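Local coordinates for protein geranyl diphosphate synthase small subunit (Antirrhinum majus, PDB 3QKC) that is the small subunit of geranyl diphosphate synthase, which probably partners a large subunit in making the C10 precursor of monoterpenes, at residues T8-I13 with R46-A51; T182-G187 with L210-V215. All coordinates share one frame; numbering follows the deposited sequence.

Contact 1 (T8-I13 with R46-A51)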
loop_
_atom_site.group_PDB
_atom_site.type_symbol
_atom_site.label_atom_id
_atom_site.label_comp_id
_atom_site.label_asym_id
_atom_site.label_seq_id
_atom_site.Cartn_x
_atom_site.Cartn_y
_atom_site.Cartn_z
ATOM N N THR A 8 17.350 -27.096 -4.431
ATOM C CA THR A 8 16.547 -27.206 -5.643
ATOM C C THR A 8 15.120 -26.742 -5.360
ATOM O O THR A 8 14.546 -25.989 -6.139
ATOM C CB THR A 8 16.544 -28.656 -6.194
ATOM O OG1 THR A 8 17.843 -28.971 -6.720
ATOM C CG2 THR A 8 15.482 -28.840 -7.295
ATOM N N TYR A 9 14.571 -27.169 -4.227
ATOM C CA TYR A 9 13.215 -26.799 -3.845
ATOM C C TYR A 9 13.077 -25.292 -3.604
ATOM O O TYR A 9 12.124 -24.675 -4.080
ATOM C CB TYR A 9 12.738 -27.621 -2.637
ATOM C CG TYR A 9 11.331 -27.305 -2.182
ATOM C CD1 TYR A 9 10.228 -27.684 -2.942
ATOM C CD2 TYR A 9 11.104 -26.626 -0.980
ATOM C CE1 TYR A 9 8.928 -27.390 -2.522
ATOM C CE2 TYR A 9 9.810 -26.335 -0.546
ATOM C CZ TYR A 9 8.731 -26.717 -1.322
ATOM O OH TYR A 9 7.458 -26.415 -0.905
ATOM N N ARG A 10 14.030 -24.693 -2.890
ATOM C CA ARG A 10 13.979 -23.254 -2.652
ATOM C C ARG A 10 14.127 -22.497 -3.964
ATOM O O ARG A 10 13.329 -21.614 -4.258
ATOM C CB ARG A 10 15.035 -22.789 -1.647
ATOM C CG ARG A 10 14.827 -21.325 -1.209
ATOM C CD ARG A 10 15.980 -20.749 -0.409
ATOM N NE ARG A 10 15.909 -19.281 -0.362
ATOM C CZ ARG A 10 16.393 -18.513 0.621
ATOM N NH1 ARG A 10 16.983 -19.052 1.680
ATOM N NH2 ARG A 10 16.273 -17.188 0.543
ATOM N N ALA A 11 15.144 -22.862 -4.750
ATOM C CA ALA A 11 15.430 -22.190 -6.017
ATOM C C ALA A 11 14.284 -22.271 -7.036
ATOM O O ALA A 11 14.003 -21.294 -7.723
ATOM C CB ALA A 11 16.734 -22.717 -6.634
ATOM N N THR A 12 13.641 -23.432 -7.150
ATOM C CA THR A 12 12.492 -23.576 -8.047
ATOM C C THR A 12 11.338 -22.642 -7.641
ATOM O O THR A 12 10.771 -21.935 -8.482
ATOM C CB THR A 12 12.020 -25.033 -8.134
ATOM O OG1 THR A 12 13.145 -25.876 -8.396
ATOM C CG2 THR A 12 10.998 -25.213 -9.264
ATOM N N ILE A 13 11.021 -22.624 -6.348
ATOM C CA ILE A 13 10.066 -21.674 -5.805
ATOM C C ILE A 13 10.424 -20.254 -6.196
ATOM O O ILE A 13 9.595 -19.513 -6.725
ATOM C CB ILE A 13 9.948 -21.807 -4.283
ATOM C CG1 ILE A 13 9.323 -23.167 -3.949
ATOM C CG2 ILE A 13 9.111 -20.655 -3.724
ATOM C CD1 ILE A 13 9.133 -23.473 -2.473
ATOM N N ARG A 46 16.861 -11.052 -2.599
ATOM C CA ARG A 46 15.621 -11.778 -2.349
ATOM C C ARG A 46 15.433 -11.908 -0.832
ATOM O O ARG A 46 16.367 -11.667 -0.074
ATOM C CB ARG A 46 15.631 -13.145 -3.067
ATOM C CG ARG A 46 16.521 -14.213 -2.443
ATOM C CD ARG A 46 17.375 -14.923 -3.518
ATOM N NE ARG A 46 18.075 -16.137 -3.080
ATOM C CZ ARG A 46 18.899 -16.231 -2.034
ATOM N NH1 ARG A 46 19.117 -15.183 -1.238
ATOM N NH2 ARG A 46 19.478 -17.403 -1.760
ATOM N N THR A 47 14.220 -12.222 -0.394
ATOM C CA THR A 47 14.013 -12.598 0.996
ATOM C C THR A 47 13.409 -13.978 1.028
ATOM O O THR A 47 12.526 -14.282 0.220
ATOM C CB THR A 47 13.103 -11.633 1.783
ATOM O OG1 THR A 47 12.704 -12.273 3.005
ATOM C CG2 THR A 47 11.833 -11.261 0.977
ATOM N N SER A 48 13.889 -14.799 1.965
ATOM C CA SER A 48 13.372 -16.150 2.171
ATOM C C SER A 48 11.904 -16.183 2.629
ATOM O O SER A 48 11.269 -17.242 2.579
ATOM C CB SER A 48 14.249 -16.905 3.170
ATOM O OG SER A 48 14.322 -16.215 4.398
ATOM N N ALA A 49 11.388 -15.029 3.070
ATOM C CA ALA A 49 9.960 -14.850 3.410
ATOM C C ALA A 49 9.033 -15.157 2.244
ATOM O O ALA A 49 7.963 -15.702 2.446
ATOM C CB ALA A 49 9.684 -13.423 3.955
ATOM N N SER A 50 9.458 -14.819 1.029
ATOM C CA SER A 50 8.716 -15.160 -0.193
ATOM C C SER A 50 8.616 -16.656 -0.457
ATOM O O SER A 50 7.543 -17.156 -0.816
ATOM C CB SER A 50 9.324 -14.468 -1.413
ATOM O OG SER A 50 9.356 -13.087 -1.211
ATOM N N ALA A 51 9.721 -17.378 -0.311
ATOM C CA ALA A 51 9.657 -18.837 -0.486
ATOM C C ALA A 51 8.862 -19.502 0.636
ATOM O O ALA A 51 8.172 -20.490 0.398
ATOM C CB ALA A 51 11.042 -19.447 -0.589
#

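Contact 2 (T182-G187 with L210-V215)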
loop_
_atom_site.group_PDB
_atom_site.type_symbol
_atom_site.label_atom_id
_atom_site.label_comp_id
_atom_site.label_asym_id
_atom_site.label_seq_id
_atom_site.Cartn_x
_atom_site.Cartn_y
_atom_site.Cartn_z
ATOM N N THR A 182 8.405 -10.000 10.927
ATOM C CA THR A 182 7.017 -9.816 10.501
ATOM C C THR A 182 6.847 -10.215 9.043
ATOM O O THR A 182 5.811 -10.778 8.673
ATOM C CB THR A 182 6.517 -8.373 10.770
ATOM O OG1 THR A 182 6.763 -8.044 12.147
ATOM C CG2 THR A 182 5.019 -8.259 10.515
ATOM N N LEU A 183 7.867 -9.971 8.225
ATOM C CA LEU A 183 7.795 -10.387 6.813
ATOM C C LEU A 183 7.627 -11.899 6.666
ATOM O O LEU A 183 6.768 -12.349 5.913
ATOM C CB LEU A 183 8.980 -9.864 6.011
ATOM C CG LEU A 183 8.838 -9.527 4.520
ATOM C CD1 LEU A 183 7.531 -8.875 4.159
ATOM C CD2 LEU A 183 9.986 -8.618 4.129
ATOM N N HIS A 184 8.400 -12.688 7.413
ATOM C CA HIS A 184 8.244 -14.149 7.353
ATOM C C HIS A 184 6.890 -14.625 7.939
ATOM O O HIS A 184 6.229 -15.510 7.375
ATOM C CB HIS A 184 9.416 -14.835 8.049
ATOM C CG HIS A 184 10.696 -14.802 7.267
ATOM N ND1 HIS A 184 11.411 -13.643 7.047
ATOM C CD2 HIS A 184 11.398 -15.799 6.669
ATOM C CE1 HIS A 184 12.495 -13.929 6.343
ATOM N NE2 HIS A 184 12.516 -15.230 6.112
ATOM N N ALA A 185 6.494 -14.023 9.063
ATOM C CA ALA A 185 5.223 -14.331 9.707
ATOM C C ALA A 185 4.062 -14.173 8.714
ATOM O O ALA A 185 3.243 -15.076 8.551
ATOM C CB ALA A 185 5.024 -13.436 10.936
ATOM N N CYS A 186 4.043 -13.038 8.023
ATOM C CA CYS A 186 3.059 -12.734 6.997
ATOM C C CYS A 186 3.107 -13.719 5.836
ATOM O O CYS A 186 2.065 -14.229 5.380
ATOM C CB CYS A 186 3.284 -11.317 6.487
ATOM S SG CYS A 186 2.351 -10.923 4.995
ATOM N N GLY A 187 4.306 -13.965 5.330
ATOM C CA GLY A 187 4.485 -14.976 4.299
ATOM C C GLY A 187 3.876 -16.310 4.698
ATOM O O GLY A 187 3.097 -16.896 3.949
ATOM N N LEU A 210 7.556 -15.770 12.209
ATOM C CA LEU A 210 8.165 -14.780 13.096
ATOM C C LEU A 210 9.521 -15.222 13.625
ATOM O O LEU A 210 10.470 -14.428 13.622
ATOM C CB LEU A 210 7.242 -14.418 14.256
ATOM C CG LEU A 210 7.558 -13.158 15.081
ATOM C CD1 LEU A 210 7.541 -11.883 14.236
ATOM C CD2 LEU A 210 6.567 -13.027 16.245
ATOM N N TYR A 211 9.611 -16.474 14.078
ATOM C CA TYR A 211 10.835 -16.973 14.690
ATOM C C TYR A 211 11.972 -17.077 13.668
ATOM O O TYR A 211 13.049 -16.543 13.894
ATOM C CB TYR A 211 10.615 -18.315 15.415
ATOM C CG TYR A 211 9.520 -18.314 16.470
ATOM C CD1 TYR A 211 8.660 -19.406 16.597
ATOM C CD2 TYR A 211 9.342 -17.229 17.339
ATOM C CE1 TYR A 211 7.644 -19.425 17.564
ATOM C CE2 TYR A 211 8.327 -17.227 18.299
ATOM C CZ TYR A 211 7.489 -18.333 18.409
ATOM O OH TYR A 211 6.496 -18.361 19.350
ATOM N N VAL A 212 11.724 -17.746 12.545
ATOM C CA VAL A 212 12.741 -17.841 11.487
ATOM C C VAL A 212 13.089 -16.499 10.829
ATOM O O VAL A 212 14.236 -16.290 10.433
ATOM C CB VAL A 212 12.397 -18.912 10.418
ATOM C CG1 VAL A 212 12.453 -20.315 11.050
ATOM C CG2 VAL A 212 11.042 -18.654 9.764
ATOM N N GLY A 213 12.114 -15.592 10.733
ATOM C CA GLY A 213 12.363 -14.256 10.205
ATOM C C GLY A 213 13.220 -13.425 11.129
ATOM O O GLY A 213 14.147 -12.724 10.682
ATOM N N THR A 214 12.925 -13.502 12.432
ATOM C CA THR A 214 13.785 -12.879 13.430
ATOM C C THR A 214 15.220 -13.434 13.349
ATOM O O THR A 214 16.189 -12.668 13.380
ATOM C CB THR A 214 13.215 -13.025 14.851
ATOM O OG1 THR A 214 11.898 -12.454 14.899
ATOM C CG2 THR A 214 14.116 -12.328 15.872
ATOM N N VAL A 215 15.356 -14.752 13.235
ATOM C CA VAL A 215 16.684 -15.365 13.039
ATOM C C VAL A 215 17.375 -14.831 11.769
ATOM O O VAL A 215 18.528 -14.432 11.817
ATOM C CB VAL A 215 16.620 -16.907 13.051
ATOM C CG1 VAL A 215 17.929 -17.535 12.514
ATOM C CG2 VAL A 215 16.307 -17.403 14.463
#

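Contact 1 (T8-I13 with R46-A51)
The buried, apolar part of the contact is Ile-13 against Ala-51, whose CA atoms lie 6.0 Å apart. In Ile-13, CG1 lies beside the backbone N (chi1 -67°), which leaves CG2 anti to it and resting 3.8 Å from Ala-51 CA. The same CG2 is 3.9 Å from Ala-51 CB, so one methyl touches both CA and CB of Ala-51. The other branch turns back along its own helix, and CD1 of Ile-13 sits over one face of the Tyr-9 ring, near its rim.

Toward the start of the second helix, the guanidinium of Arg-10 takes over the packing. Thr-47 is the N-cap of helix 48-59: its OG1 accepts from Ala-49 N at 3.1 Å, with an N-H...O angle of 159°. In this all-helical prenyltransferase fold, the N-terminal helix 5-24 packs beside the first turn of helix 48-59 through Ile-13 on Ala-51 and Arg-10 on Ser-48. Arg-10, with CG anti to the backbone N and an extended chain as far as NE, reaches across to this turn. Its NH2 comes 3.3 Å from Ser-48 CB, which lies over one face of the guanidinium.

The opposite face belongs to the looser, solvent side, where exposed Arg-46 bends back at chi2. The two guanidinium groups stack with centres 4.3 Å apart and planes 15° apart; Arg-10 NH2 lies over the centre of the Arg-46 group, whereas Arg-46 NH2 is offset toward the rim of the Arg-10 group. Two like charges therefore come close, with Arg-10 NH2 3.9 Å from Arg-46 NH1. The carboxylate of Glu-14 probably offsets much of their repulsion, since its OE2 forms a salt bridge with Arg-10 NE and its OE1 another with Arg-46 NE.

Contact 2 (T182-G187 with L210-V215)
Leu-210 O is gripped by two donors from one residue: Thr-214 N at 2.9 Å in the helical pattern, and Thr-214 OG1 at 2.8 Å. The hydroxyl approaches from above the carbonyl plane, 31° out of it. This doubly held turn belongs to helix 199-219, which follows helix 169-195 after a short connection to form a helical hairpin in the all-alpha isoprenyl diphosphate synthase fold. The segment axes run roughly antiparallel, at 147°, and approach to 6.9 Å.

Such closeness depends on small residues. Gly-213 faces His-184, and a CB on it would fall 2.8 Å from His-184 CB, a clash. With CG beside the backbone N and anti to the carbonyl carbon, the imidazole lies with one face against Gly-213. The glycine CA is 3.6 Å from the ring centroid and 25° off the ring normal, giving a CH-pi contact, and it is displaced toward the CG-ND1 bond.

Both ring nitrogens find partners outside the two segments: ND1 bonds to Glu-180 O one turn earlier, and NE2 to Ser-48 OG, which together would fix the ring's rotation. An alanine here would remove the imidazole from over Gly-213 and would probably loosen the interhelical packing, besides leaving Ser-48 OG and Glu-180 O without these bonds.

Next to His-184, Ala-185 CB packs against the Leu-210 backbone, 3.7 Å from Leu-210 N. The Leu-210 side chain, with CG anti to the backbone N, starts away from helix 169-195 yet brings a methyl back to it, CD1 lying 3.9 Å from Thr-182 N.

Both segments of contact 1 precede those of contact 2 in the sequence, and the contact centres lie 14 Å apart, yet they meet directly at the start of helix 48-59. Ser-48 OG is 2.7 Å from His-184 NE2, a probable hydrogen bond, so Ser-48 offers CB to contact 1 and its hydroxyl to contact 2. Further packing occurs at the join: Thr-47 OG1 is 3.7 Å from His-184 CE1, and Ala-49 CB is 3.7 Å from Leu-183 O. Helix 48-59 therefore lies between the N-terminal helix and the hairpin of 182-187 with 210-215. The more buried contact 2 lies nearer the chain centre, at about 8 Å against about 11 Å for contact 1, measured between centres.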